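Local coordinates for protein (lectin) (Hyacinthoides hispanica, PDB 1B2P) that binds mannose as a bulb lectin of a monocot plant, at residues Thr29-Leu42 with Tyr45-Leu59. Numbering follows the deposited sequence.
Sequences THVYRFIMQTDCNL and YDNNNPIWATNTGGL
Strand 30-36 runs antiparallel to Tyr45 and Asp46. Arg33 and Tyr45 form a hydrogen-bonded pair, with Tyr45 N 2.8 Å from Arg33 O. Tyr32 and Asp46 are the adjoining non-hydrogen-bonded pair. Leu42 meets Thr54: Leu42 O accepts from Thr54 N, and Leu42 N donates to Thr54 OG1. Gly58 N bonds to Asp39 O.

With CG trans to the backbone N (chi1 176°), the Asp46 carboxylate reaches the His30 ring edge. His30 ND1 donates in the ring plane to the syn lone pair of Asp46 OD1, at 2.5 Å and 171°. Asp46 OD2 is bridged by water to Tyr32 OH and forms a salt bridge with Arg103. Arg33 NH2 lies over one face of the Tyr45 ring, nearest CG, the planes 23° apart, and donates to Asn47 O (3.2 Å). At the ring's far end, Tyr45 OH donates to Gln37 OE1 (2.6 Å). Ile35 CG2 packs at the ring edge, 3.5 Å from Tyr45 CE2. Thr56 OG1 donates to Cys40 O (2.6 Å), beside the Cys40-Cys63 disulfide, and accepts from Thr54 OG1.

Turns 37-40 and 56-59 pack together beyond strands 30-36, 42-46 and 49-53, neighbours in one four-stranded antiparallel sheet of the beta-prism II fold of bulb-type lectins.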
loop_
_atom_site.group_PDB
_atom_site.type_symbol
_atom_site.label_atom_id
_atom_site.label_comp_id
_atom_site.label_asym_id
_atom_site.label_seq_id
_atom_site.Cartn_x
_atom_site.Cartn_y
_atom_site.Cartn_z
ATOM N N THR A 29 -3.494 9.842 -12.161
ATOM C CA THR A 29 -4.739 9.081 -12.080
ATOM C C THR A 29 -4.714 7.901 -13.113
ATOM O O THR A 29 -5.814 7.320 -13.252
ATOM C CB THR A 29 -5.941 9.932 -12.621
ATOM O OG1 THR A 29 -5.588 10.443 -13.878
ATOM C CG2 THR A 29 -6.217 11.033 -11.590
ATOM N N HIS A 30 -3.555 7.683 -13.677
ATOM C CA HIS A 30 -3.521 6.475 -14.532
ATOM C C HIS A 30 -3.157 5.239 -13.678
ATOM O O HIS A 30 -2.128 5.264 -13.000
ATOM C CB HIS A 30 -2.401 6.611 -15.561
ATOM C CG HIS A 30 -2.778 7.613 -16.625
ATOM N ND1 HIS A 30 -3.032 7.328 -17.947
ATOM C CD2 HIS A 30 -2.997 8.963 -16.447
ATOM C CE1 HIS A 30 -3.354 8.445 -18.575
ATOM N NE2 HIS A 30 -3.344 9.449 -17.706
ATOM N N VAL A 31 -3.813 4.179 -14.061
ATOM C CA VAL A 31 -3.534 2.873 -13.450
ATOM C C VAL A 31 -2.791 2.092 -14.521
ATOM O O VAL A 31 -3.415 1.828 -15.581
ATOM C CB VAL A 31 -4.832 2.260 -12.967
ATOM C CG1 VAL A 31 -4.675 0.851 -12.418
ATOM C CG2 VAL A 31 -5.471 3.139 -11.862
ATOM N N TYR A 32 -1.647 1.525 -14.167
ATOM C CA TYR A 32 -0.894 0.724 -15.194
ATOM C C TYR A 32 -1.074 -0.695 -14.701
ATOM O O TYR A 32 -0.908 -0.929 -13.519
ATOM C CB TYR A 32 0.551 1.079 -15.209
ATOM C CG TYR A 32 0.853 2.475 -15.701
ATOM C CD1 TYR A 32 -0.023 3.151 -16.555
ATOM C CD2 TYR A 32 2.054 3.033 -15.335
ATOM C CE1 TYR A 32 0.347 4.440 -16.931
ATOM C CE2 TYR A 32 2.449 4.320 -15.785
ATOM C CZ TYR A 32 1.535 4.972 -16.566
ATOM O OH TYR A 32 1.900 6.236 -17.054
ATOM N N ARG A 33 -1.581 -1.615 -15.552
ATOM C CA ARG A 33 -1.771 -2.978 -15.065
ATOM C C ARG A 33 -1.125 -3.874 -16.079
ATOM O O ARG A 33 -1.313 -3.775 -17.294
ATOM C CB ARG A 33 -3.275 -3.376 -15.023
ATOM C CG ARG A 33 -4.011 -2.721 -13.857
ATOM C CD ARG A 33 -5.515 -3.238 -13.962
ATOM N NE ARG A 33 -6.066 -2.635 -15.208
ATOM C CZ ARG A 33 -6.988 -3.142 -16.030
ATOM N NH1 ARG A 33 -7.503 -4.339 -15.713
ATOM N NH2 ARG A 33 -7.396 -2.510 -17.145
ATOM N N PHE A 34 -0.385 -4.879 -15.588
ATOM C CA PHE A 34 0.242 -5.836 -16.514
ATOM C C PHE A 34 -0.413 -7.138 -16.098
ATOM O O PHE A 34 -0.184 -7.680 -15.023
ATOM C CB PHE A 34 1.737 -5.983 -16.183
ATOM C CG PHE A 34 2.595 -6.761 -17.146
ATOM C CD1 PHE A 34 2.616 -6.441 -18.525
ATOM C CD2 PHE A 34 3.353 -7.799 -16.658
ATOM C CE1 PHE A 34 3.456 -7.178 -19.317
ATOM C CE2 PHE A 34 4.189 -8.560 -17.500
ATOM C CZ PHE A 34 4.229 -8.229 -18.816
ATOM N N ILE A 35 -1.376 -7.664 -16.935
ATOM C CA ILE A 35 -2.252 -8.726 -16.468
ATOM C C ILE A 35 -2.203 -10.001 -17.373
ATOM O O ILE A 35 -2.129 -9.869 -18.546
ATOM C CB ILE A 35 -3.701 -8.193 -16.422
ATOM C CG1 ILE A 35 -4.729 -9.265 -16.037
ATOM C CG2 ILE A 35 -4.068 -7.426 -17.702
ATOM C CD1 ILE A 35 -5.984 -8.574 -15.515
ATOM N N MET A 36 -2.193 -11.112 -16.635
ATOM C CA MET A 36 -2.287 -12.423 -17.348
ATOM C C MET A 36 -3.786 -12.712 -17.505
ATOM O O MET A 36 -4.394 -13.041 -16.491
ATOM C CB MET A 36 -1.546 -13.477 -16.531
ATOM C CG MET A 36 -1.598 -14.927 -17.115
ATOM S SD MET A 36 -0.530 -15.170 -18.531
ATOM C CE MET A 36 -1.684 -14.810 -19.902
ATOM N N GLN A 37 -4.316 -12.480 -18.695
ATOM C CA GLN A 37 -5.765 -12.654 -18.829
ATOM C C GLN A 37 -6.176 -14.150 -19.009
ATOM O O GLN A 37 -5.354 -15.032 -19.342
ATOM C CB GLN A 37 -6.240 -11.925 -20.113
ATOM C CG GLN A 37 -5.927 -10.408 -19.911
ATOM C CD GLN A 37 -6.479 -9.544 -20.998
ATOM O OE1 GLN A 37 -6.608 -8.291 -20.883
ATOM N NE2 GLN A 37 -6.820 -10.070 -22.201
ATOM N N THR A 38 -7.465 -14.261 -18.720
ATOM C CA THR A 38 -8.082 -15.631 -18.816
ATOM C C THR A 38 -7.999 -16.181 -20.228
ATOM O O THR A 38 -7.823 -17.378 -20.484
ATOM C CB THR A 38 -9.593 -15.597 -18.479
ATOM O OG1 THR A 38 -9.722 -15.159 -17.109
ATOM C CG2 THR A 38 -10.194 -16.998 -18.382
ATOM N N ASP A 39 -7.937 -15.307 -21.212
ATOM C CA ASP A 39 -7.781 -15.732 -22.615
ATOM C C ASP A 39 -6.427 -15.978 -23.136
ATOM O O ASP A 39 -6.065 -16.255 -24.301
ATOM C CB ASP A 39 -8.518 -14.716 -23.582
ATOM C CG ASP A 39 -7.799 -13.412 -23.788
ATOM O OD1 ASP A 39 -6.742 -13.174 -23.093
ATOM O OD2 ASP A 39 -8.095 -12.507 -24.605
ATOM N N CYS A 40 -5.421 -16.053 -22.163
ATOM C CA CYS A 40 -4.061 -16.359 -22.426
ATOM C C CYS A 40 -3.245 -15.185 -23.008
ATOM O O CYS A 40 -2.115 -15.433 -23.424
ATOM C CB CYS A 40 -3.832 -17.578 -23.330
ATOM S SG CYS A 40 -2.350 -18.525 -23.011
ATOM N N ASN A 41 -3.772 -13.967 -23.125
ATOM C CA ASN A 41 -3.022 -12.835 -23.610
ATOM C C ASN A 41 -2.412 -12.110 -22.334
ATOM O O ASN A 41 -3.179 -11.980 -21.415
ATOM C CB ASN A 41 -4.004 -11.786 -24.229
ATOM C CG ASN A 41 -3.290 -11.024 -25.312
ATOM O OD1 ASN A 41 -3.897 -10.080 -26.024
ATOM N ND2 ASN A 41 -2.089 -11.180 -25.687
ATOM N N LEU A 42 -1.159 -11.799 -22.448
ATOM C CA LEU A 42 -0.554 -11.028 -21.270
ATOM C C LEU A 42 -0.425 -9.612 -21.787
ATOM O O LEU A 42 0.200 -9.369 -22.840
ATOM C CB LEU A 42 0.819 -11.697 -21.076
ATOM C CG LEU A 42 1.751 -10.909 -20.055
ATOM C CD1 LEU A 42 1.165 -10.856 -18.672
ATOM C CD2 LEU A 42 3.078 -11.616 -20.108
ATOM N N TYR A 45 -1.956 -2.512 -19.765
ATOM C CA TYR A 45 -3.016 -1.528 -19.919
ATOM C C TYR A 45 -2.566 -0.200 -19.275
ATOM O O TYR A 45 -1.887 -0.151 -18.277
ATOM C CB TYR A 45 -4.251 -1.916 -19.181
ATOM C CG TYR A 45 -5.018 -3.005 -19.935
ATOM C CD1 TYR A 45 -5.893 -2.658 -20.973
ATOM C CD2 TYR A 45 -4.838 -4.332 -19.610
ATOM C CE1 TYR A 45 -6.595 -3.709 -21.578
ATOM C CE2 TYR A 45 -5.499 -5.412 -20.215
ATOM C CZ TYR A 45 -6.410 -4.992 -21.215
ATOM O OH TYR A 45 -7.040 -5.981 -21.921
ATOM N N ASP A 46 -2.945 0.893 -19.967
ATOM C CA ASP A 46 -2.867 2.229 -19.284
ATOM C C ASP A 46 -4.295 2.579 -19.056
ATOM O O ASP A 46 -5.005 2.789 -20.086
ATOM C CB ASP A 46 -2.113 3.193 -20.207
ATOM C CG ASP A 46 -2.032 4.648 -19.668
ATOM O OD1 ASP A 46 -2.830 4.943 -18.801
ATOM O OD2 ASP A 46 -1.113 5.282 -20.198
ATOM N N ASN A 47 -4.868 2.578 -17.893
ATOM C CA ASN A 47 -6.317 2.633 -17.719
ATOM C C ASN A 47 -7.010 1.507 -18.450
ATOM O O ASN A 47 -6.601 0.355 -18.289
ATOM C CB ASN A 47 -6.792 4.059 -18.073
ATOM C CG ASN A 47 -6.359 5.064 -17.017
ATOM O OD1 ASN A 47 -6.316 6.241 -17.397
ATOM N ND2 ASN A 47 -6.183 4.660 -15.788
ATOM N N ASN A 48 -8.007 1.859 -19.328
ATOM C CA ASN A 48 -8.591 0.730 -20.029
ATOM C C ASN A 48 -7.998 0.551 -21.412
ATOM O O ASN A 48 -8.594 -0.278 -22.109
ATOM C CB ASN A 48 -10.116 0.850 -20.065
ATOM C CG ASN A 48 -10.678 0.678 -18.654
ATOM O OD1 ASN A 48 -11.213 1.701 -18.240
ATOM N ND2 ASN A 48 -10.549 -0.436 -17.965
ATOM N N ASN A 49 -6.914 1.163 -21.807
ATOM C CA ASN A 49 -6.382 1.086 -23.158
ATOM C C ASN A 49 -5.236 0.083 -23.170
ATOM O O ASN A 49 -4.169 0.286 -22.475
ATOM C CB ASN A 49 -5.875 2.493 -23.498
ATOM C CG ASN A 49 -7.100 3.422 -23.593
ATOM O OD1 ASN A 49 -8.148 3.051 -24.186
ATOM N ND2 ASN A 49 -6.988 4.583 -22.922
ATOM N N PRO A 50 -5.261 -0.861 -24.049
ATOM C CA PRO A 50 -4.168 -1.787 -24.159
ATOM C C PRO A 50 -3.027 -1.149 -24.822
ATOM O O PRO A 50 -3.152 -0.502 -25.900
ATOM C CB PRO A 50 -4.672 -3.029 -24.948
ATOM C CG PRO A 50 -5.875 -2.491 -25.644
ATOM C CD PRO A 50 -6.453 -1.331 -24.848
ATOM N N ILE A 51 -1.793 -1.174 -24.301
ATOM C CA ILE A 51 -0.653 -0.562 -24.937
ATOM C C ILE A 51 0.425 -1.510 -25.423
ATOM O O ILE A 51 1.290 -1.153 -26.224
ATOM C CB ILE A 51 -0.015 0.616 -24.215
ATOM C CG1 ILE A 51 0.530 0.123 -22.903
ATOM C CG2 ILE A 51 -1.131 1.710 -23.990
ATOM C CD1 ILE A 51 1.331 1.214 -22.154
ATOM N N TRP A 52 0.384 -2.761 -24.886
ATOM C CA TRP A 52 1.287 -3.753 -25.386
ATOM C C TRP A 52 0.733 -5.127 -25.008
ATOM O O TRP A 52 0.048 -5.230 -23.982
ATOM C CB TRP A 52 2.665 -3.600 -24.593
ATOM C CG TRP A 52 3.715 -4.584 -24.995
ATOM C CD1 TRP A 52 4.685 -4.513 -25.947
ATOM C CD2 TRP A 52 3.968 -5.899 -24.404
ATOM N NE1 TRP A 52 5.502 -5.652 -26.054
ATOM C CE2 TRP A 52 5.019 -6.473 -25.066
ATOM C CE3 TRP A 52 3.298 -6.575 -23.417
ATOM C CZ2 TRP A 52 5.496 -7.786 -24.791
ATOM C CZ3 TRP A 52 3.760 -7.883 -23.093
ATOM C CH2 TRP A 52 4.835 -8.457 -23.814
ATOM N N ALA A 53 1.047 -6.138 -25.862
ATOM C CA ALA A 53 0.574 -7.469 -25.477
ATOM C C ALA A 53 1.455 -8.545 -26.105
ATOM O O ALA A 53 2.139 -8.219 -27.091
ATOM C CB ALA A 53 -0.864 -7.704 -25.986
ATOM N N THR A 54 1.355 -9.781 -25.545
ATOM C CA THR A 54 2.068 -10.864 -26.203
ATOM C C THR A 54 1.236 -11.372 -27.451
ATOM O O THR A 54 1.933 -11.984 -28.275
ATOM C CB THR A 54 2.100 -12.102 -25.226
ATOM O OG1 THR A 54 0.865 -12.367 -24.663
ATOM C CG2 THR A 54 3.058 -11.706 -24.028
ATOM N N ASN A 55 0.046 -10.896 -27.569
ATOM C CA ASN A 55 -0.801 -11.298 -28.730
ATOM C C ASN A 55 -0.999 -12.796 -28.778
ATOM O O ASN A 55 -0.888 -13.415 -29.866
ATOM C CB ASN A 55 -0.097 -10.836 -30.033
ATOM C CG ASN A 55 -0.100 -9.308 -30.086
ATOM O OD1 ASN A 55 0.954 -8.731 -30.464
ATOM N ND2 ASN A 55 -1.257 -8.787 -29.752
ATOM N N THR A 56 -1.324 -13.378 -27.628
ATOM C CA THR A 56 -1.444 -14.812 -27.508
ATOM C C THR A 56 -2.883 -15.152 -27.181
ATOM O O THR A 56 -3.155 -16.227 -26.592
ATOM C CB THR A 56 -0.397 -15.414 -26.528
ATOM O OG1 THR A 56 -0.461 -14.613 -25.297
ATOM C CG2 THR A 56 0.925 -15.417 -27.187
ATOM N N GLY A 57 -3.863 -14.215 -27.307
ATOM C CA GLY A 57 -5.235 -14.507 -26.893
ATOM C C GLY A 57 -5.831 -15.711 -27.740
ATOM O O GLY A 57 -5.421 -15.830 -28.884
ATOM N N GLY A 58 -6.469 -16.596 -27.029
ATOM C CA GLY A 58 -7.082 -17.789 -27.670
ATOM C C GLY A 58 -6.069 -18.895 -27.866
ATOM O O GLY A 58 -6.520 -19.969 -28.314
ATOM N N LEU A 59 -4.764 -18.733 -27.563
ATOM C CA LEU A 59 -3.811 -19.801 -27.869
ATOM C C LEU A 59 -3.735 -20.908 -26.838
ATOM O O LEU A 59 -2.994 -21.901 -27.005
ATOM C CB LEU A 59 -2.402 -19.299 -28.150
ATOM C CG LEU A 59 -2.327 -18.361 -29.383
ATOM C CD1 LEU A 59 -0.886 -17.960 -29.649
ATOM C CD2 LEU A 59 -2.828 -19.098 -30.674
HETATM O O HOH W 1 -5.029 -0.368 -16.193
HETATM O O HOH W 2 0.166 7.220 -19.062
#